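Local coordinates for 6-phospho-alpha-glucosidase (Merdibacter massiliensis, PDB 6VC6), which probably hydrolyses 6-phospho-alpha-glucosides, as a family 4 glycosidase that works with bound NAD and a manganese ion, at residues R44-G49 against F65-D70. Numbering follows the deposited sequence.
With NAD (nicotinamide-adenine-dinucleotide), chain G.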
ATOM      1  N   ARG A  44     -15.645   4.871  15.401  1.00 43.93           N
ATOM      2  CA  ARG A  44     -15.141   3.721  14.658  1.00 46.23           C
ATOM      3  C   ARG A  44     -13.956   3.073  15.363  1.00 43.88           C
ATOM      4  O   ARG A  44     -13.778   1.851  15.280  1.00 46.94           O
ATOM      5  CB  ARG A  44     -14.752   4.144  13.240  1.00 45.53           C
ATOM      6  CG  ARG A  44     -14.287   3.002  12.351  1.00 41.66           C
ATOM      7  CD  ARG A  44     -13.911   3.499  10.966  1.00 42.48           C
ATOM      8  NE  ARG A  44     -13.412   2.420  10.117  1.00 41.25           N
ATOM      9  CZ  ARG A  44     -14.189   1.613   9.402  1.00 41.90           C
ATOM     10  NH1 ARG A  44     -15.507   1.759   9.434  1.00 41.26           N
ATOM     11  NH2 ARG A  44     -13.649   0.658   8.657  1.00 41.75           N
ATOM     12  N   GLN A  45     -13.149   3.866  16.066  1.00 42.11           N
ATOM     13  CA  GLN A  45     -11.969   3.350  16.748  1.00 47.76           C
ATOM     14  C   GLN A  45     -12.293   2.719  18.097  1.00 49.11           C
ATOM     15  O   GLN A  45     -11.520   1.880  18.574  1.00 47.00           O
ATOM     16  CB  GLN A  45     -10.949   4.477  16.935  1.00 48.39           C
ATOM     17  CG  GLN A  45      -9.586   4.028  17.436  1.00 43.53           C
ATOM     18  CD  GLN A  45      -8.626   5.186  17.626  1.00 45.89           C
ATOM     19  OE1 GLN A  45      -7.510   5.171  17.109  1.00 43.14           O
ATOM     20  NE2 GLN A  45      -9.057   6.197  18.372  1.00 46.37           N
ATOM     21  N   GLN A  46     -13.420   3.086  18.709  1.00 45.04           N
ATOM     22  CA  GLN A  46     -13.704   2.650  20.076  1.00 47.02           C
ATOM     23  C   GLN A  46     -13.822   1.137  20.221  1.00 47.02           C
ATOM     24  O   GLN A  46     -13.180   0.580  21.130  1.00 45.54           O
ATOM     25  CB  GLN A  46     -14.961   3.361  20.589  1.00 50.45           C
ATOM     26  CG  GLN A  46     -15.318   3.015  22.024  1.00 54.37           C
ATOM     27  CD  GLN A  46     -16.690   3.518  22.419  1.00 68.83           C
ATOM     28  OE1 GLN A  46     -17.612   2.733  22.637  1.00 77.10           O
ATOM     29  NE2 GLN A  46     -16.833   4.835  22.513  1.00 66.80           N
ATOM     30  N   PRO A  47     -14.605   0.414  19.407  1.00 43.66           N
ATOM     31  CA  PRO A  47     -14.671  -1.045  19.599  1.00 45.39           C
ATOM     32  C   PRO A  47     -13.352  -1.746  19.333  1.00 50.49           C
ATOM     33  O   PRO A  47     -13.105  -2.819  19.896  1.00 49.20           O
ATOM     34  CB  PRO A  47     -15.756  -1.482  18.605  1.00 48.98           C
ATOM     35  CG  PRO A  47     -15.772  -0.418  17.573  1.00 47.96           C
ATOM     36  CD  PRO A  47     -15.490   0.853  18.311  1.00 44.23           C
ATOM     37  N   ILE A  48     -12.493  -1.171  18.491  1.00 48.64           N
ATOM     38  CA  ILE A  48     -11.175  -1.757  18.270  1.00 50.43           C
ATOM     39  C   ILE A  48     -10.283  -1.526  19.484  1.00 47.39           C
ATOM     40  O   ILE A  48      -9.525  -2.414  19.893  1.00 45.21           O
ATOM     41  CB  ILE A  48     -10.553  -1.188  16.982  1.00 50.84           C
ATOM     42  CG1 ILE A  48     -11.295  -1.726  15.757  1.00 51.14           C
ATOM     43  CG2 ILE A  48      -9.073  -1.526  16.901  1.00 46.52           C
ATOM     44  CD1 ILE A  48     -11.114  -0.888  14.516  1.00 51.57           C
ATOM     45  N   GLY A  49     -10.370  -0.340  20.087  1.00 46.99           N
ATOM     46  CA  GLY A  49      -9.561  -0.058  21.262  1.00 50.91           C
ATOM     47  C   GLY A  49      -9.993  -0.852  22.480  1.00 50.69           C
ATOM     48  O   GLY A  49      -9.155  -1.299  23.267  1.00 52.31           O
ATOM     49  N   PHE A  65      -1.285   0.655  26.889  1.00 51.82           N
ATOM     50  CA  PHE A  65      -2.081   0.767  25.676  1.00 49.50           C
ATOM     51  C   PHE A  65      -3.146   1.841  25.846  1.00 52.64           C
ATOM     52  O   PHE A  65      -3.734   1.982  26.923  1.00 49.29           O
ATOM     53  CB  PHE A  65      -2.734  -0.579  25.338  1.00 48.61           C
ATOM     54  CG  PHE A  65      -3.770  -0.504  24.259  1.00 48.50           C
ATOM     55  CD1 PHE A  65      -5.108  -0.674  24.561  1.00 52.50           C
ATOM     56  CD2 PHE A  65      -3.408  -0.275  22.942  1.00 52.22           C
ATOM     57  CE1 PHE A  65      -6.070  -0.613  23.574  1.00 52.49           C
ATOM     58  CE2 PHE A  65      -4.365  -0.215  21.947  1.00 44.40           C
ATOM     59  CZ  PHE A  65      -5.699  -0.383  22.265  1.00 49.60           C
ATOM     60  N   SER A  66      -3.390   2.595  24.778  1.00 45.15           N
ATOM     61  CA  SER A  66      -4.414   3.631  24.795  1.00 46.82           C
ATOM     62  C   SER A  66      -4.837   3.927  23.365  1.00 50.21           C
ATOM     63  O   SER A  66      -4.101   3.663  22.411  1.00 47.54           O
ATOM     64  CB  SER A  66      -3.915   4.909  25.482  1.00 46.46           C
ATOM     65  OG  SER A  66      -2.690   5.347  24.921  1.00 60.42           O
ATOM     66  N   TYR A  67      -6.046   4.468  23.229  1.00 41.66           N
ATOM     67  CA  TYR A  67      -6.547   4.955  21.954  1.00 48.09           C
ATOM     68  C   TYR A  67      -7.130   6.345  22.158  1.00 44.46           C
ATOM     69  O   TYR A  67      -7.761   6.617  23.183  1.00 44.75           O
ATOM     70  CB  TYR A  67      -7.595   4.005  21.348  1.00 44.44           C
ATOM     71  CG  TYR A  67      -8.871   3.849  22.148  1.00 47.65           C
ATOM     72  CD1 TYR A  67      -8.986   2.868  23.124  1.00 49.61           C
ATOM     73  CD2 TYR A  67      -9.971   4.665  21.908  1.00 46.44           C
ATOM     74  CE1 TYR A  67     -10.154   2.713  23.850  1.00 51.86           C
ATOM     75  CE2 TYR A  67     -11.142   4.519  22.628  1.00 45.75           C
ATOM     76  CZ  TYR A  67     -11.228   3.541  23.597  1.00 51.01           C
ATOM     77  OH  TYR A  67     -12.392   3.393  24.316  1.00 58.15           O
ATOM     78  N   THR A  68      -6.911   7.223  21.181  1.00 45.47           N
ATOM     79  CA  THR A  68      -7.267   8.623  21.341  1.00 41.63           C
ATOM     80  C   THR A  68      -7.532   9.253  19.983  1.00 45.95           C
ATOM     81  O   THR A  68      -7.168   8.710  18.937  1.00 45.55           O
ATOM     82  CB  THR A  68      -6.161   9.403  22.063  1.00 47.50           C
ATOM     83  OG1 THR A  68      -6.541  10.780  22.179  1.00 46.38           O
ATOM     84  CG2 THR A  68      -4.856   9.310  21.286  1.00 48.68           C
ATOM     85  N   THR A  69      -8.184  10.416  20.020  1.00 45.92           N
ATOM     86  CA  THR A  69      -8.342  11.279  18.855  1.00 45.79           C
ATOM     87  C   THR A  69      -7.624  12.609  19.049  1.00 46.65           C
ATOM     88  O   THR A  69      -7.934  13.588  18.365  1.00 47.79           O
ATOM     89  CB  THR A  69      -9.822  11.513  18.548  1.00 46.99           C
ATOM     90  OG1 THR A  69     -10.349  12.499  19.444  1.00 45.78           O
ATOM     91  CG2 THR A  69     -10.612  10.221  18.702  1.00 45.75           C
ATOM     92  N   ASP A  70      -6.670  12.658  19.979  1.00 44.04           N
ATOM     93  CA  ASP A  70      -5.906  13.860  20.279  1.00 48.19           C
ATOM     94  C   ASP A  70      -4.496  13.707  19.731  1.00 53.04           C
ATOM     95  O   ASP A  70      -3.784  12.770  20.127  1.00 47.88           O
ATOM     96  CB  ASP A  70      -5.871  14.106  21.788  1.00 51.71           C
ATOM     97  CG  ASP A  70      -5.041  15.317  22.170  1.00 58.01           C
ATOM     98  OD1 ASP A  70      -4.882  16.228  21.332  1.00 59.40           O
ATOM     99  OD2 ASP A  70      -4.545  15.356  23.316  1.00 65.50           O
TER
HETATM  100  PA  NAD G 503     -10.597   1.593   6.730  1.00 40.71           P
HETATM  101  O1A NAD G 503     -11.124   0.325   7.358  1.00 40.30           O
HETATM  102  O2A NAD G 503     -11.560   2.646   6.237  1.00 43.12           O
HETATM  103  O5B NAD G 503      -9.583   2.291   7.765  1.00 43.04           O
HETATM  104  C5B NAD G 503      -9.192   3.648   7.591  1.00 41.79           C
HETATM  105  C4B NAD G 503      -9.115   4.330   8.947  1.00 40.45           C
HETATM  106  O4B NAD G 503      -8.328   5.520   8.849  1.00 41.15           O
HETATM  107  C3B NAD G 503     -10.501   4.738   9.419  1.00 40.41           C
HETATM  108  O3B NAD G 503     -10.713   4.256  10.748  1.00 40.36           O
HETATM  109  C2B NAD G 503     -10.489   6.251   9.426  1.00 39.24           C
HETATM  110  O2B NAD G 503     -11.198   6.757  10.559  1.00 43.08           O
HETATM  111  C1B NAD G 503      -9.010   6.587   9.508  1.00 38.24           C
HETATM  112  N9A NAD G 503      -8.704   7.896   8.882  1.00 37.31           N
HETATM  113  C8A NAD G 503      -9.196   8.376   7.724  1.00 43.58           C
HETATM  114  N7A NAD G 503      -8.703   9.615   7.463  1.00 42.42           N
HETATM  115  C5A NAD G 503      -7.880   9.944   8.476  1.00 39.88           C
HETATM  116  C6A NAD G 503      -7.032  11.105   8.838  1.00 40.55           C
HETATM  117  N6A NAD G 503      -6.961  12.198   8.040  1.00 40.85           N
HETATM  118  N1A NAD G 503      -6.331  11.038   9.993  1.00 42.71           N
HETATM  119  C2A NAD G 503      -6.390   9.959  10.797  1.00 42.51           C
HETATM  120  N3A NAD G 503      -7.137   8.875  10.532  1.00 43.05           N
HETATM  121  C4A NAD G 503      -7.891   8.810   9.410  1.00 38.87           C
HETATM  122  O3  NAD G 503      -9.605   1.214   5.521  1.00 40.65           O
HETATM  123  PN  NAD G 503      -8.859  -0.207   5.422  1.00 40.40           P
HETATM  124  O1N NAD G 503      -9.562  -1.042   4.377  1.00 36.68           O
HETATM  125  O2N NAD G 503      -8.622  -0.755   6.810  1.00 35.23           O
HETATM  126  O5D NAD G 503      -7.449   0.269   4.818  1.00 37.98           O
HETATM  127  C5D NAD G 503      -6.464   0.851   5.669  1.00 37.33           C
HETATM  128  C4D NAD G 503      -5.399   1.496   4.796  1.00 40.68           C
HETATM  129  O4D NAD G 503      -4.317   0.585   4.589  1.00 39.64           O
HETATM  130  C3D NAD G 503      -5.965   1.836   3.425  1.00 39.39           C
HETATM  131  O3D NAD G 503      -5.581   3.168   3.079  1.00 39.87           O
HETATM  132  C2D NAD G 503      -5.281   0.875   2.480  1.00 36.49           C
HETATM  133  O2D NAD G 503      -5.062   1.474   1.202  1.00 38.34           O
HETATM  134  C1D NAD G 503      -3.975   0.610   3.204  1.00 39.43           C
HETATM  135  N1N NAD G 503      -3.331  -0.626   2.765  1.00 38.32           N
HETATM  136  C2N NAD G 503      -2.172  -0.504   2.117  1.00 39.57           C
HETATM  137  C3N NAD G 503      -1.485  -1.615   1.663  1.00 42.64           C
HETATM  138  C7N NAD G 503      -0.189  -1.419   0.937  1.00 41.80           C
HETATM  139  O7N NAD G 503       0.305  -2.352   0.327  1.00 39.00           O
HETATM  140  N7N NAD G 503       0.383  -0.215   0.970  1.00 37.90           N
HETATM  141  C4N NAD G 503      -2.009  -2.879   1.900  1.00 42.72           C
HETATM  142  C5N NAD G 503      -3.222  -2.983   2.575  1.00 41.64           C
HETATM  143  C6N NAD G 503      -3.868  -1.828   3.009  1.00 38.14           C
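Phe65 meets the helix at Gly49, a worked example of how a helix glycine lets aromatic side chains of a neighbouring strand come close to its backbone. The Phe65 ring presents its rim, not a face, to the glycine carbonyl: Gly49 O lies in the ring plane, 3.2 Å from Phe65 CE1, where the slightly positive C-H edge faces the oxygen. Phe56, further along the same helix, meets this ring edge-to-face.

Two residues on, Tyr67 also points toward the helix. With chi1 at 64°, CG sits over the backbone, flanked by N and C, and the ring reaches from Gly49 to Gln46. Tyr67 CD1 comes within 3.5 Å of Gly49 CA; a beta carbon on Gly49 would clash with the ring as it is placed here. The far end of the tyrosine passes Gln46, whose CG is 3.7 Å from Tyr67 OH, while the hydroxyl itself is hydrogen-bonded to Glu50. The extended chain of Gln45 runs antiparallel to the tyrosine side chain, its amide plane inclined 67° to the ring, and brings the amide up to the backbone of Thr68.

At Thr68 the strand gives way to an ST turn, Thr68 OG1 accepting from Asp70 N at 2.9 Å. Asp70, at the N-cap of helix 71-75, bonds weakly through OD1 to Ala72 N.

On the helix, Arg44 turns to the cofactor instead: Arg44 NH2 donates to NAD O1A at 2.9 Å, Arg44 NE bonds weakly to the ribose hydroxyl O3B of NAD, and Arg44 NH1 forms a salt bridge with Glu292 OE2. A leucine in its place would probably leave the NAD phosphate without this positive partner and Glu292 without its mate.

The short helical and strand segments run antiparallel, at 171°, in the second half of a right-handed beta-alpha-beta crossover, typical of the NAD-binding Rossmann fold.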